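BugD (Bordetella pertussis Tohama I, PDB 2F5X) binds aspartic acid and probably serves as the periplasmic solute receptor of a tripartite tricarboxylate transporter-type uptake system. Local coordinates at residues Pro30-Ala35 with Val50-Lys55; Ala35-Glu40 with Glu270-Leu275. All blocks are in the same frame, centred on the assembly; numbering follows the deposited sequence.

Contact 1 (Pro30-Ala35 with Val50-Lys55). With ASP (aspartic acid), chain D.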
loop_
_atom_site.group_PDB
_atom_site.type_symbol
_atom_site.label_atom_id
_atom_site.label_comp_id
_atom_site.label_asym_id
_atom_site.label_seq_id
_atom_site.Cartn_x
_atom_site.Cartn_y
_atom_site.Cartn_z
ATOM N N PRO A 30 -4.595 -5.847 -1.200
ATOM C CA PRO A 30 -3.156 -6.048 -0.959
ATOM C C PRO A 30 -2.765 -5.953 0.518
ATOM O O PRO A 30 -2.075 -6.828 1.032
ATOM C CB PRO A 30 -2.493 -4.959 -1.807
ATOM C CG PRO A 30 -3.584 -3.958 -2.136
ATOM C CD PRO A 30 -4.877 -4.701 -2.083
ATOM N N THR A 31 -3.205 -4.904 1.199
ATOM C CA THR A 31 -2.829 -4.729 2.600
ATOM C C THR A 31 -3.504 -5.777 3.482
ATOM O O THR A 31 -2.911 -6.264 4.445
ATOM C CB THR A 31 -3.153 -3.305 3.056
ATOM O OG1 THR A 31 -2.401 -2.389 2.255
ATOM C CG2 THR A 31 -2.639 -3.041 4.479
ATOM N N ASP A 32 -4.743 -6.125 3.148
ATOM C CA ASP A 32 -5.438 -7.208 3.851
ATOM C C ASP A 32 -4.691 -8.545 3.724
ATOM O O ASP A 32 -4.604 -9.320 4.688
ATOM C CB ASP A 32 -6.868 -7.339 3.315
ATOM C CG ASP A 32 -7.707 -8.282 4.140
ATOM O OD1 ASP A 32 -7.845 -8.048 5.369
ATOM O OD2 ASP A 32 -8.248 -9.290 3.646
ATOM N N ASN A 33 -4.159 -8.810 2.533
ATOM C CA ASN A 33 -3.392 -10.034 2.285
ATOM C C ASN A 33 -2.161 -10.091 3.188
ATOM O O ASN A 33 -1.870 -11.128 3.783
ATOM C CB ASN A 33 -2.980 -10.141 0.813
ATOM C CG ASN A 33 -4.157 -10.457 -0.110
ATOM O OD1 ASN A 33 -5.218 -10.893 0.336
ATOM N ND2 ASN A 33 -3.961 -10.252 -1.407
ATOM N N VAL A 34 -1.444 -8.970 3.291
ATOM C CA VAL A 34 -0.281 -8.897 4.174
ATOM C C VAL A 34 -0.721 -9.105 5.626
ATOM O O VAL A 34 -0.132 -9.893 6.363
ATOM C CB VAL A 34 0.455 -7.540 4.032
ATOM C CG1 VAL A 34 1.573 -7.413 5.070
ATOM C CG2 VAL A 34 1.018 -7.378 2.629
ATOM N N ALA A 35 -1.777 -8.394 6.015
ATOM C CA ALA A 35 -2.253 -8.395 7.391
ATOM C C ALA A 35 -2.670 -9.780 7.852
ATOM O O ALA A 35 -2.311 -10.203 8.946
ATOM C CB ALA A 35 -3.411 -7.414 7.545
ATOM N N VAL A 50 -4.556 -12.546 16.565
ATOM C CA VAL A 50 -4.669 -11.196 16.016
ATOM C C VAL A 50 -5.879 -11.215 15.088
ATOM O O VAL A 50 -5.961 -12.067 14.198
ATOM C CB VAL A 50 -3.390 -10.788 15.234
ATOM C CG1 VAL A 50 -3.566 -9.434 14.530
ATOM C CG2 VAL A 50 -2.187 -10.749 16.153
ATOM N N VAL A 51 -6.816 -10.294 15.315
ATOM C CA VAL A 51 -8.054 -10.210 14.536
ATOM C C VAL A 51 -7.968 -9.025 13.584
ATOM O O VAL A 51 -7.864 -7.876 14.022
ATOM C CB VAL A 51 -9.300 -10.021 15.447
ATOM C CG1 VAL A 51 -10.579 -9.919 14.608
ATOM C CG2 VAL A 51 -9.416 -11.157 16.461
ATOM N N VAL A 52 -8.028 -9.301 12.287
ATOM C CA VAL A 52 -7.956 -8.236 11.286
ATOM C C VAL A 52 -9.319 -7.550 11.144
ATOM O O VAL A 52 -10.358 -8.216 11.019
ATOM C CB VAL A 52 -7.440 -8.763 9.919
ATOM C CG1 VAL A 52 -7.548 -7.694 8.833
ATOM C CG2 VAL A 52 -5.994 -9.254 10.046
ATOM N N GLU A 53 -9.308 -6.220 11.190
ATOM C CA GLU A 53 -10.513 -5.427 10.970
ATOM C C GLU A 53 -10.289 -4.516 9.780
ATOM O O GLU A 53 -9.273 -3.824 9.706
ATOM C CB GLU A 53 -10.865 -4.612 12.216
ATOM C CG GLU A 53 -11.141 -5.479 13.438
ATOM C CD GLU A 53 -11.528 -4.693 14.680
ATOM O OE1 GLU A 53 -11.223 -3.481 14.760
ATOM O OE2 GLU A 53 -12.129 -5.305 15.592
ATOM N N ASN A 54 -11.229 -4.526 8.844
ATOM C CA ASN A 54 -11.090 -3.711 7.641
ATOM C C ASN A 54 -11.907 -2.449 7.765
ATOM O O ASN A 54 -13.111 -2.516 7.985
ATOM C CB ASN A 54 -11.496 -4.519 6.409
ATOM C CG ASN A 54 -10.612 -5.719 6.207
ATOM O OD1 ASN A 54 -10.946 -6.828 6.631
ATOM N ND2 ASN A 54 -9.461 -5.506 5.574
ATOM N N LYS A 55 -11.250 -1.296 7.652
ATOM C CA LYS A 55 -11.939 -0.022 7.827
ATOM C C LYS A 55 -11.570 0.923 6.697
ATOM O O LYS A 55 -10.690 1.771 6.836
ATOM C CB LYS A 55 -11.613 0.587 9.203
ATOM C CG LYS A 55 -12.062 -0.274 10.393
ATOM C CD LYS A 55 -13.598 -0.399 10.462
ATOM C CE LYS A 55 -14.051 -1.680 11.181
ATOM N NZ LYS A 55 -14.589 -2.760 10.272
HETATM N N ASP D . -3.264 -1.017 -0.115
HETATM C CA ASP D . -4.681 -0.680 -0.443
HETATM C C ASP D . -5.615 -1.853 -0.182
HETATM O O ASP D . -6.708 -1.935 -0.774
HETATM C CB ASP D . -4.803 -0.235 -1.895
HETATM C CG ASP D . -4.092 1.066 -2.159
HETATM O OD1 ASP D . -3.935 1.411 -3.354
HETATM O OD2 ASP D . -3.664 1.803 -1.234
HETATM O OXT ASP D . -5.255 -2.714 0.621
#
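Helix 30-46, through its first turns, runs almost exactly against strand 50-54, the short axes 173° apart and 9.7 Å at closest approach, with the CA atoms of Ala35 and Val52 6.9 Å from each other. This is the returning half of a beta-alpha-beta crossover: strand 19-23 leads into helix 30-46, and strand 50-54 then pairs parallel with strand 19-23. The apolar part of the interface is small. Ala35 CB, directed at the strand, rests 4.0 Å from Val52 CG2, while the other branch of Val52, CG1, lies 3.5 Å from Asp32 OD1. The polar part is made by Asp32, whose CG stands anti to its own nitrogen (chi1 -171°), which brings OD1 within bonding distance of Asn54. This OD1 takes a nearly straight hydrogen bond from Asn54 ND2 (3.0 Å, 167°); the N-H points within the amide plane but arrives well above that of the carboxylate. Arg36, one turn further along the helix, joins both partners: its NE forms a salt bridge with Asp32 OD1 and its NH2 a hydrogen bond with Asn54 OD1, so two groups grip OD1 and the amide is fixed against flipping. Asp32 OD2 and Asn54 ND2 reach back to Gly28 N and Phe25 O in the turn before the helix, where Phe25 lines the pocket. At the start of the helix, where the dipole would favour an anion, the bound aspartic acid is held: Thr31 N donates to its OXT (3.1 Å), and the ligand N donates to Thr31 OG1, 2.9 Å away.

Contact 2 (Ala35-Glu40 with Glu270-Leu275)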
loop_
_atom_site.group_PDB
_atom_site.type_symbol
_atom_site.label_atom_id
_atom_site.label_comp_id
_atom_site.label_asym_id
_atom_site.label_seq_id
_atom_site.Cartn_x
_atom_site.Cartn_y
_atom_site.Cartn_z
ATOM N N ALA A 35 -1.777 -8.394 6.015
ATOM C CA ALA A 35 -2.253 -8.395 7.391
ATOM C C ALA A 35 -2.670 -9.780 7.852
ATOM O O ALA A 35 -2.311 -10.203 8.946
ATOM C CB ALA A 35 -3.411 -7.414 7.545
ATOM N N ARG A 36 -3.405 -10.507 7.015
ATOM C CA ARG A 36 -3.909 -11.796 7.467
ATOM C C ARG A 36 -2.803 -12.841 7.582
ATOM O O ARG A 36 -2.831 -13.680 8.484
ATOM C CB ARG A 36 -5.101 -12.248 6.635
ATOM C CG ARG A 36 -6.338 -11.415 7.018
ATOM C CD ARG A 36 -7.568 -11.665 6.221
ATOM N NE ARG A 36 -8.545 -10.589 6.400
ATOM C CZ ARG A 36 -9.604 -10.656 7.198
ATOM N NH1 ARG A 36 -9.842 -11.751 7.927
ATOM N NH2 ARG A 36 -10.430 -9.620 7.271
ATOM N N SER A 37 -1.804 -12.758 6.708
ATOM C CA SER A 37 -0.652 -13.646 6.815
ATOM C C SER A 37 0.190 -13.310 8.046
ATOM O O SER A 37 0.626 -14.208 8.766
ATOM C CB SER A 37 0.195 -13.594 5.546
ATOM O OG SER A 37 -0.527 -14.168 4.467
ATOM N N LEU A 38 0.401 -12.017 8.286
ATOM C CA LEU A 38 1.155 -11.561 9.453
ATOM C C LEU A 38 0.438 -11.875 10.770
ATOM O O LEU A 38 1.072 -12.257 11.767
ATOM C CB LEU A 38 1.442 -10.059 9.351
ATOM C CG LEU A 38 2.302 -9.465 10.473
ATOM C CD1 LEU A 38 3.658 -10.166 10.571
ATOM C CD2 LEU A 38 2.471 -7.982 10.246
ATOM N N ALA A 39 -0.881 -11.711 10.773
ATOM C CA ALA A 39 -1.685 -12.045 11.951
ATOM C C ALA A 39 -1.428 -13.490 12.382
ATOM O O ALA A 39 -1.270 -13.780 13.573
ATOM C CB ALA A 39 -3.176 -11.812 11.653
ATOM N N GLU A 40 -1.344 -14.386 11.402
ATOM C CA GLU A 40 -1.079 -15.795 11.675
ATOM C C GLU A 40 0.334 -16.029 12.202
ATOM O O GLU A 40 0.526 -16.799 13.152
ATOM C CB GLU A 40 -1.320 -16.625 10.415
ATOM C CG GLU A 40 -1.052 -18.105 10.579
ATOM C CD GLU A 40 -1.469 -18.925 9.373
ATOM O OE1 GLU A 40 -2.217 -18.410 8.509
ATOM O OE2 GLU A 40 -1.044 -20.099 9.296
ATOM N N GLU A 270 7.335 -17.020 2.712
ATOM C CA GLU A 270 7.010 -17.709 1.462
ATOM C C GLU A 270 5.847 -17.031 0.747
ATOM O O GLU A 270 5.909 -16.796 -0.466
ATOM C CB GLU A 270 6.689 -19.189 1.695
ATOM C CG GLU A 270 6.456 -19.998 0.415
ATOM C CD GLU A 270 7.512 -19.774 -0.668
ATOM O OE1 GLU A 270 8.726 -19.719 -0.352
ATOM O OE2 GLU A 270 7.121 -19.651 -1.852
ATOM N N ARG A 271 4.795 -16.716 1.501
ATOM C CA ARG A 271 3.629 -16.049 0.919
ATOM C C ARG A 271 4.007 -14.677 0.381
ATOM O O ARG A 271 3.604 -14.313 -0.724
ATOM C CB ARG A 271 2.459 -15.949 1.909
ATOM C CG ARG A 271 1.186 -15.313 1.295
ATOM C CD ARG A 271 0.547 -16.136 0.175
ATOM N NE ARG A 271 -0.709 -15.556 -0.305
ATOM C CZ ARG A 271 -1.173 -15.673 -1.555
ATOM N NH1 ARG A 271 -0.491 -16.345 -2.475
ATOM N NH2 ARG A 271 -2.325 -15.107 -1.889
HETATM N N MSE A 272 4.796 -13.926 1.150
HETATM C CA MSE A 272 5.258 -12.614 0.691
HETATM C C MSE A 272 6.110 -12.720 -0.573
HETATM O O MSE A 272 5.915 -11.953 -1.529
HETATM C CB MSE A 272 6.020 -11.866 1.798
HETATM C CG MSE A 272 5.133 -11.442 2.986
HETATM SE SE MSE A 272 3.535 -10.374 2.530
HETATM C CE MSE A 272 2.166 -11.819 2.609
ATOM N N LYS A 273 7.021 -13.693 -0.595
ATOM C CA LYS A 273 7.886 -13.908 -1.757
ATOM C C LYS A 273 7.063 -14.196 -3.019
ATOM O O LYS A 273 7.296 -13.605 -4.076
ATOM C CB LYS A 273 8.879 -15.044 -1.473
ATOM C CG LYS A 273 9.855 -15.307 -2.604
ATOM C CD LYS A 273 10.647 -16.597 -2.371
ATOM C CE LYS A 273 11.643 -16.837 -3.495
ATOM N NZ LYS A 273 10.945 -17.237 -4.760
ATOM N N GLN A 274 6.068 -15.068 -2.888
ATOM C CA GLN A 274 5.195 -15.405 -4.014
ATOM C C GLN A 274 4.460 -14.175 -4.538
ATOM O O GLN A 274 4.241 -14.048 -5.744
ATOM C CB GLN A 274 4.185 -16.465 -3.601
ATOM C CG GLN A 274 4.804 -17.838 -3.366
ATOM C CD GLN A 274 3.814 -18.838 -2.806
ATOM O OE1 GLN A 274 2.902 -18.464 -2.065
ATOM N NE2 GLN A 274 3.992 -20.114 -3.149
ATOM N N LEU A 275 4.106 -13.274 -3.623
ATOM C CA LEU A 275 3.369 -12.057 -3.957
ATOM C C LEU A 275 4.262 -10.865 -4.285
ATOM O O LEU A 275 3.763 -9.762 -4.502
ATOM C CB LEU A 275 2.401 -11.687 -2.828
ATOM C CG LEU A 275 1.234 -12.646 -2.573
ATOM C CD1 LEU A 275 0.475 -12.155 -1.352
ATOM C CD2 LEU A 275 0.312 -12.766 -3.792
#
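Arg271, whose aliphatic CG meets Ser37 across the contact, has one face of its guanidinium covered by Leu275 CD1, four residues further along the chain; the methyl lies 3.7 Å over the plane, displaced from the centre of the group toward its edge. The guanidinium makes no contact with residues 35-40. With chi1 extended and a bend at chi2 (65°), the chain brings CG to 3.8 Å from Ser37 OG before it turns off along its own helix. Beside it, selenomethionine Met272, folded at chi2 and chi3, brings its terminal CE to 4.0 Å from Ser37 CB. Ser37 therefore faces two neighbouring side chains of helix 266-274, and no hydrogen bond crosses the contact. Its hydroxyl lies beside the serine's own nitrogen (chi1 -68°), where it makes a weak hydrogen bond with Asn33 O, one turn earlier. The backbones are closest at Ser37 and Arg271, with CA atoms 7.7 Å apart. This is plain helix-helix packing. Phe268 of helix 266-274 also touches Ser37 and Leu38, and Lys267 bridges to Glu40. Helix 193-201 adjoins Arg271 and Leu275, while the other side of helix 30-46 rests, through Ala35 and Ala39, on strands 19-23 and 50-54.

In the fold
Contacts 1 and 2 lie about 11 Å apart, centre to centre, and share Ala35, the residue where their two segments of helix 30-46 join. That helix is the middle layer: one side faces the sheet through strand 50-54, another receives helix 266-274, a late element of the chain. Along the chain the contacts cross: 35-40 falls between the two segments of contact 1, and 270-275 comes far later, so contact 2 closes a separation of some 230 residues. Direct packing joins the two, with Val34 CG2 3.9 Å from Met272 SE. Contact 1 also holds the pocket end of the helix, whereas the side chain of Met272 lies about 12 Å from the aspartic acid; contact 2 packs against the same helix farther from the site.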